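Local coordinates for superoxide dismutase [Mn/Fe] (Porphyromonas gingivalis, PDB 1UES), which destroys superoxide radicals by dismutation to dioxygen and hydrogen peroxide, using either manganese or iron as its active-site metal, at residues G115-D129 with P145-W159. The protein carries 1 engineered substitution. Sequence-based numbering, arbitrary orientation.
Sequences GTTLFGSGWVWLASD and PVRKGLNPLLTFDVW. Engineered in segment 145-159: Thr155 (natural residue Gly). With MN (manganese (II) ion), chain E.
Trp123 and Asp157 pair across antiparallel strands 122-128 and 151-157, central and outer strands of the three-stranded sheet in the C-terminal domain of iron/manganese superoxide dismutases. The Asp157 carboxylate lies over one face of the Trp123 indole, their planes 9° apart, with Asp157 CG 3.5 Å from Trp123 CH2. Asp157 CG stands anti to its backbone N (chi1 -172°), which helps carry Asp157 OD2 to 2.1 Å from the manganese ion; His27, His74 and His161 are its protein co-ligands. Asp157 OD1 accepts from Trp159 N at 3.1 Å from above the carboxylate plane, closing an Asx turn that probably helps, with the metal bond, to fix the carboxylate's rotation. On the same sheet face, the Trp125 indole is sandwiched: engineered Thr155 covers one side, while Pro145 CD, 3.4 Å from the five-membered ring centroid, and Pro152 CB cover the other. Trp123 NE1 and Trp125 NE1 hydrogen-bond to Gln70 OE1 and Asn73 OD1 of helix 62-79. Val124 CG1 nestles against Phe156 CB on the opposite sheet face, where the phenyl ring runs on to helix 171-178. A classic beta bulge sets Leu153 and Leu154 against Leu126; Leu126 O takes Leu153 N at 2.9 Å and Leu154 N only weakly. At the dimer interface, where Trp159 meets Phe119 of the second subunit edge-to-face, Ser121 CB sits over the Trp159 indole. Val124 O is gripped twice, by Phe156 N in the carbonyl plane and by Thr155 OG1, 2.8 Å away and above that plane.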
loop_
_atom_site.group_PDB
_atom_site.type_symbol
_atom_site.label_atom_id
_atom_site.label_comp_id
_atom_site.label_asym_id
_atom_site.label_seq_id
_atom_site.Cartn_x
_atom_site.Cartn_y
_atom_site.Cartn_z
ATOM N N GLY A 115 -1.932 13.722 -3.137
ATOM C CA GLY A 115 -1.668 12.661 -2.179
ATOM C C GLY A 115 -2.882 11.802 -1.917
ATOM O O GLY A 115 -2.794 10.573 -1.827
ATOM N N THR A 116 -4.034 12.457 -1.806
ATOM C CA THR A 116 -5.281 11.759 -1.555
ATOM C C THR A 116 -5.734 10.906 -2.742
ATOM O O THR A 116 -6.268 9.803 -2.538
ATOM C CB THR A 116 -6.405 12.769 -1.188
ATOM O OG1 THR A 116 -6.072 13.444 0.035
ATOM C CG2 THR A 116 -7.725 12.051 -0.990
ATOM N N THR A 117 -5.511 11.384 -3.970
ATOM C CA THR A 117 -5.940 10.645 -5.149
ATOM C C THR A 117 -4.948 9.599 -5.662
ATOM O O THR A 117 -5.222 8.917 -6.644
ATOM C CB THR A 117 -6.325 11.580 -6.330
ATOM O OG1 THR A 117 -5.179 12.332 -6.744
ATOM C CG2 THR A 117 -7.466 12.534 -5.922
ATOM N N LEU A 118 -3.801 9.455 -5.005
ATOM C CA LEU A 118 -2.837 8.444 -5.428
ATOM C C LEU A 118 -3.396 7.084 -4.983
ATOM O O LEU A 118 -3.568 6.829 -3.781
ATOM C CB LEU A 118 -1.475 8.708 -4.781
ATOM C CG LEU A 118 -0.249 7.968 -5.339
ATOM C CD1 LEU A 118 1.018 8.723 -4.974
ATOM C CD2 LEU A 118 -0.194 6.568 -4.775
ATOM N N PHE A 119 -3.691 6.213 -5.941
ATOM C CA PHE A 119 -4.284 4.923 -5.592
ATOM C C PHE A 119 -3.246 3.917 -5.147
ATOM O O PHE A 119 -2.253 3.685 -5.853
ATOM C CB PHE A 119 -5.066 4.365 -6.772
ATOM C CG PHE A 119 -5.902 3.188 -6.423
ATOM C CD1 PHE A 119 -7.014 3.332 -5.595
ATOM C CD2 PHE A 119 -5.578 1.920 -6.904
ATOM C CE1 PHE A 119 -7.791 2.221 -5.259
ATOM C CE2 PHE A 119 -6.349 0.811 -6.565
ATOM C CZ PHE A 119 -7.451 0.959 -5.746
ATOM N N GLY A 120 -3.475 3.321 -3.979
ATOM C CA GLY A 120 -2.536 2.342 -3.461
ATOM C C GLY A 120 -1.391 2.999 -2.714
ATOM O O GLY A 120 -1.530 4.110 -2.192
ATOM N N SER A 121 -0.251 2.316 -2.669
ATOM C CA SER A 121 0.924 2.827 -1.959
ATOM C C SER A 121 1.745 3.793 -2.791
ATOM O O SER A 121 1.837 3.647 -4.015
ATOM C CB SER A 121 1.826 1.657 -1.538
ATOM O OG SER A 121 1.153 0.717 -0.707
ATOM N N GLY A 122 2.377 4.775 -2.147
ATOM C CA GLY A 122 3.210 5.672 -2.905
ATOM C C GLY A 122 3.599 6.922 -2.154
ATOM O O GLY A 122 3.479 6.980 -0.921
ATOM N N TRP A 123 4.066 7.905 -2.914
ATOM C CA TRP A 123 4.544 9.183 -2.385
ATOM C C TRP A 123 4.109 10.350 -3.240
ATOM O O TRP A 123 4.053 10.211 -4.456
ATOM C CB TRP A 123 6.067 9.222 -2.405
ATOM C CG TRP A 123 6.716 8.066 -1.745
ATOM C CD1 TRP A 123 6.845 6.795 -2.250
ATOM C CD2 TRP A 123 7.318 8.048 -0.443
ATOM N NE1 TRP A 123 7.488 5.988 -1.339
ATOM C CE2 TRP A 123 7.788 6.727 -0.228
ATOM C CE3 TRP A 123 7.512 9.010 0.561
ATOM C CZ2 TRP A 123 8.437 6.346 0.955
ATOM C CZ3 TRP A 123 8.161 8.623 1.745
ATOM C CH2 TRP A 123 8.611 7.303 1.921
ATOM N N VAL A 124 3.788 11.487 -2.615
ATOM C CA VAL A 124 3.493 12.674 -3.413
ATOM C C VAL A 124 4.789 13.495 -3.182
ATOM O O VAL A 124 5.293 13.600 -2.054
ATOM C CB VAL A 124 2.214 13.422 -2.948
ATOM C CG1 VAL A 124 2.236 13.658 -1.479
ATOM C CG2 VAL A 124 2.074 14.729 -3.722
ATOM N N TRP A 125 5.352 13.991 -4.270
ATOM C CA TRP A 125 6.608 14.729 -4.223
ATOM C C TRP A 125 6.517 16.140 -4.798
ATOM O O TRP A 125 5.807 16.371 -5.777
ATOM C CB TRP A 125 7.655 13.949 -5.044
ATOM C CG TRP A 125 8.486 12.973 -4.259
ATOM C CD1 TRP A 125 8.398 11.599 -4.267
ATOM C CD2 TRP A 125 9.545 13.302 -3.363
ATOM N NE1 TRP A 125 9.358 11.061 -3.415
ATOM C CE2 TRP A 125 10.068 12.084 -2.850
ATOM C CE3 TRP A 125 10.106 14.510 -2.937
ATOM C CZ2 TRP A 125 11.127 12.051 -1.929
ATOM C CZ3 TRP A 125 11.157 14.479 -2.017
ATOM C CH2 TRP A 125 11.657 13.254 -1.522
ATOM N N LEU A 126 7.211 17.076 -4.161
ATOM C CA LEU A 126 7.333 18.421 -4.689
ATOM C C LEU A 126 8.765 18.303 -5.231
ATOM O O LEU A 126 9.676 17.899 -4.512
ATOM C CB LEU A 126 7.267 19.486 -3.610
ATOM C CG LEU A 126 7.657 20.875 -4.140
ATOM C CD1 LEU A 126 6.639 21.349 -5.190
ATOM C CD2 LEU A 126 7.743 21.838 -2.994
ATOM N N ALA A 127 8.947 18.581 -6.517
ATOM C CA ALA A 127 10.267 18.466 -7.119
ATOM C C ALA A 127 10.600 19.706 -7.964
ATOM O O ALA A 127 9.713 20.475 -8.325
ATOM C CB ALA A 127 10.326 17.211 -7.988
ATOM N N SER A 128 11.884 19.933 -8.233
ATOM C CA SER A 128 12.270 21.069 -9.072
ATOM C C SER A 128 13.213 20.585 -10.181
ATOM O O SER A 128 13.859 19.533 -10.042
ATOM C CB SER A 128 12.978 22.157 -8.248
ATOM O OG SER A 128 14.160 21.677 -7.630
ATOM N N ASP A 129 13.259 21.309 -11.296
ATOM C CA ASP A 129 14.192 20.952 -12.352
ATOM C C ASP A 129 15.404 21.868 -12.149
ATOM O O ASP A 129 15.474 22.578 -11.141
ATOM C CB ASP A 129 13.576 21.082 -13.773
ATOM C CG ASP A 129 13.243 22.524 -14.182
ATOM O OD1 ASP A 129 13.643 23.472 -13.490
ATOM O OD2 ASP A 129 12.565 22.701 -15.236
ATOM N N PRO A 145 11.535 11.266 -7.672
ATOM C CA PRO A 145 11.841 12.218 -8.753
ATOM C C PRO A 145 13.237 12.089 -9.324
ATOM O O PRO A 145 13.473 12.451 -10.481
ATOM C CB PRO A 145 11.647 13.581 -8.104
ATOM C CG PRO A 145 10.653 13.342 -7.040
ATOM C CD PRO A 145 10.977 11.957 -6.501
ATOM N N VAL A 146 14.166 11.600 -8.516
ATOM C CA VAL A 146 15.525 11.436 -9.011
ATOM C C VAL A 146 15.585 10.463 -10.176
ATOM O O VAL A 146 16.512 10.500 -10.987
ATOM C CB VAL A 146 16.534 10.975 -7.905
ATOM C CG1 VAL A 146 16.421 11.857 -6.713
ATOM C CG2 VAL A 146 16.309 9.522 -7.538
ATOM N N ARG A 147 14.605 9.577 -10.286
ATOM C CA ARG A 147 14.638 8.637 -11.394
ATOM C C ARG A 147 14.338 9.367 -12.715
ATOM O O ARG A 147 14.511 8.801 -13.792
ATOM C CB ARG A 147 13.629 7.502 -11.167
ATOM C CG ARG A 147 14.060 6.153 -11.742
ATOM C CD ARG A 147 12.944 5.120 -11.593
ATOM N NE ARG A 147 13.448 3.743 -11.636
ATOM C CZ ARG A 147 12.677 2.671 -11.770
ATOM N NH1 ARG A 147 11.355 2.806 -11.875
ATOM N NH2 ARG A 147 13.223 1.461 -11.793
ATOM N N LYS A 148 13.905 10.627 -12.606
ATOM C CA LYS A 148 13.557 11.473 -13.757
ATOM C C LYS A 148 14.509 12.660 -13.905
ATOM O O LYS A 148 14.261 13.574 -14.685
ATOM C CB LYS A 148 12.140 12.022 -13.566
ATOM C CG LYS A 148 11.115 11.469 -14.507
ATOM C CD LYS A 148 9.765 12.124 -14.235
ATOM C CE LYS A 148 9.613 12.520 -12.779
ATOM N NZ LYS A 148 9.124 11.370 -11.974
ATOM N N GLY A 149 15.577 12.671 -13.126
ATOM C CA GLY A 149 16.536 13.761 -13.177
ATOM C C GLY A 149 16.130 14.987 -12.372
ATOM O O GLY A 149 16.850 15.979 -12.332
ATOM N N LEU A 150 14.984 14.910 -11.698
ATOM C CA LEU A 150 14.466 16.023 -10.904
ATOM C C LEU A 150 15.021 16.054 -9.485
ATOM O O LEU A 150 15.521 15.035 -8.969
ATOM C CB LEU A 150 12.944 15.950 -10.843
ATOM C CG LEU A 150 12.260 16.183 -12.188
ATOM C CD1 LEU A 150 10.768 15.959 -12.081
ATOM C CD2 LEU A 150 12.546 17.605 -12.634
ATOM N N ASN A 151 14.899 17.223 -8.855
ATOM C CA ASN A 151 15.375 17.447 -7.504
ATOM C C ASN A 151 14.245 17.243 -6.508
ATOM O O ASN A 151 13.288 17.997 -6.516
ATOM C CB ASN A 151 15.874 18.884 -7.378
ATOM C CG ASN A 151 16.615 19.119 -6.116
ATOM O OD1 ASN A 151 17.450 18.304 -5.722
ATOM N ND2 ASN A 151 16.339 20.239 -5.461
ATOM N N PRO A 152 14.367 16.253 -5.602
ATOM C CA PRO A 152 13.307 15.997 -4.607
ATOM C C PRO A 152 13.322 16.987 -3.445
ATOM O O PRO A 152 14.282 17.007 -2.678
ATOM C CB PRO A 152 13.597 14.568 -4.151
ATOM C CG PRO A 152 15.105 14.458 -4.264
ATOM C CD PRO A 152 15.500 15.323 -5.462
ATOM N N LEU A 153 12.252 17.763 -3.270
ATOM C CA LEU A 153 12.218 18.777 -2.220
ATOM C C LEU A 153 11.424 18.444 -0.978
ATOM O O LEU A 153 11.904 18.606 0.136
ATOM C CB LEU A 153 11.690 20.103 -2.767
ATOM C CG LEU A 153 12.273 20.564 -4.096
ATOM C CD1 LEU A 153 11.632 21.889 -4.469
ATOM C CD2 LEU A 153 13.783 20.740 -3.955
ATOM N N LEU A 154 10.192 17.984 -1.179
ATOM C CA LEU A 154 9.325 17.671 -0.067
ATOM C C LEU A 154 8.452 16.474 -0.435
ATOM O O LEU A 154 7.915 16.416 -1.531
ATOM C CB LEU A 154 8.426 18.883 0.237
ATOM C CG LEU A 154 7.208 18.611 1.114
ATOM C CD1 LEU A 154 7.687 18.425 2.559
ATOM C CD2 LEU A 154 6.177 19.776 0.996
ATOM N N THR A 155 8.343 15.503 0.467
ATOM C CA THR A 155 7.470 14.370 0.150
ATOM C C THR A 155 6.545 13.980 1.272
ATOM O O THR A 155 6.898 14.083 2.447
ATOM C CB THR A 155 8.275 13.094 -0.281
ATOM O OG1 THR A 155 7.355 12.113 -0.782
ATOM C CG2 THR A 155 9.074 12.479 0.908
ATOM N N PHE A 156 5.336 13.534 0.909
ATOM C CA PHE A 156 4.397 13.014 1.891
ATOM C C PHE A 156 4.283 11.498 1.536
ATOM O O PHE A 156 4.052 11.144 0.394
ATOM C CB PHE A 156 3.013 13.652 1.771
ATOM C CG PHE A 156 2.925 15.070 2.297
ATOM C CD1 PHE A 156 4.022 15.688 2.893
ATOM C CD2 PHE A 156 1.727 15.773 2.188
ATOM C CE1 PHE A 156 3.943 17.008 3.385
ATOM C CE2 PHE A 156 1.626 17.090 2.671
ATOM C CZ PHE A 156 2.724 17.706 3.266
ATOM N N ASP A 157 4.517 10.635 2.516
ATOM C CA ASP A 157 4.423 9.192 2.323
ATOM C C ASP A 157 2.949 8.812 2.428
ATOM O O ASP A 157 2.315 9.100 3.464
ATOM C CB ASP A 157 5.213 8.546 3.448
ATOM C CG ASP A 157 5.382 7.057 3.295
ATOM O OD1 ASP A 157 4.885 6.487 2.304
ATOM O OD2 ASP A 157 6.036 6.509 4.221
ATOM N N VAL A 158 2.392 8.184 1.384
ATOM C CA VAL A 158 1.000 7.774 1.473
ATOM C C VAL A 158 0.842 6.276 1.525
ATOM O O VAL A 158 -0.244 5.737 1.299
ATOM C CB VAL A 158 0.065 8.460 0.424
ATOM C CG1 VAL A 158 0.139 9.993 0.628
ATOM C CG2 VAL A 158 0.468 8.086 -1.007
ATOM N N TRP A 159 1.954 5.614 1.865
ATOM C CA TRP A 159 1.900 4.176 2.129
ATOM C C TRP A 159 1.068 4.213 3.425
ATOM O O TRP A 159 1.269 5.074 4.259
ATOM C CB TRP A 159 3.288 3.612 2.462
ATOM C CG TRP A 159 4.065 3.213 1.240
ATOM C CD1 TRP A 159 4.500 4.035 0.250
ATOM C CD2 TRP A 159 4.492 1.898 0.904
ATOM N NE1 TRP A 159 5.177 3.314 -0.704
ATOM C CE2 TRP A 159 5.189 1.989 -0.330
ATOM C CE3 TRP A 159 4.354 0.641 1.523
ATOM C CZ2 TRP A 159 5.755 0.859 -0.967
ATOM C CZ3 TRP A 159 4.923 -0.491 0.895
ATOM C CH2 TRP A 159 5.616 -0.364 -0.347
HETATM MN MN MN E . 6.960 4.698 4.593
HETATM O O HOH W 1 -1.452 3.480 0.723
HETATM O O HOH W 2 6.705 4.302 2.404
#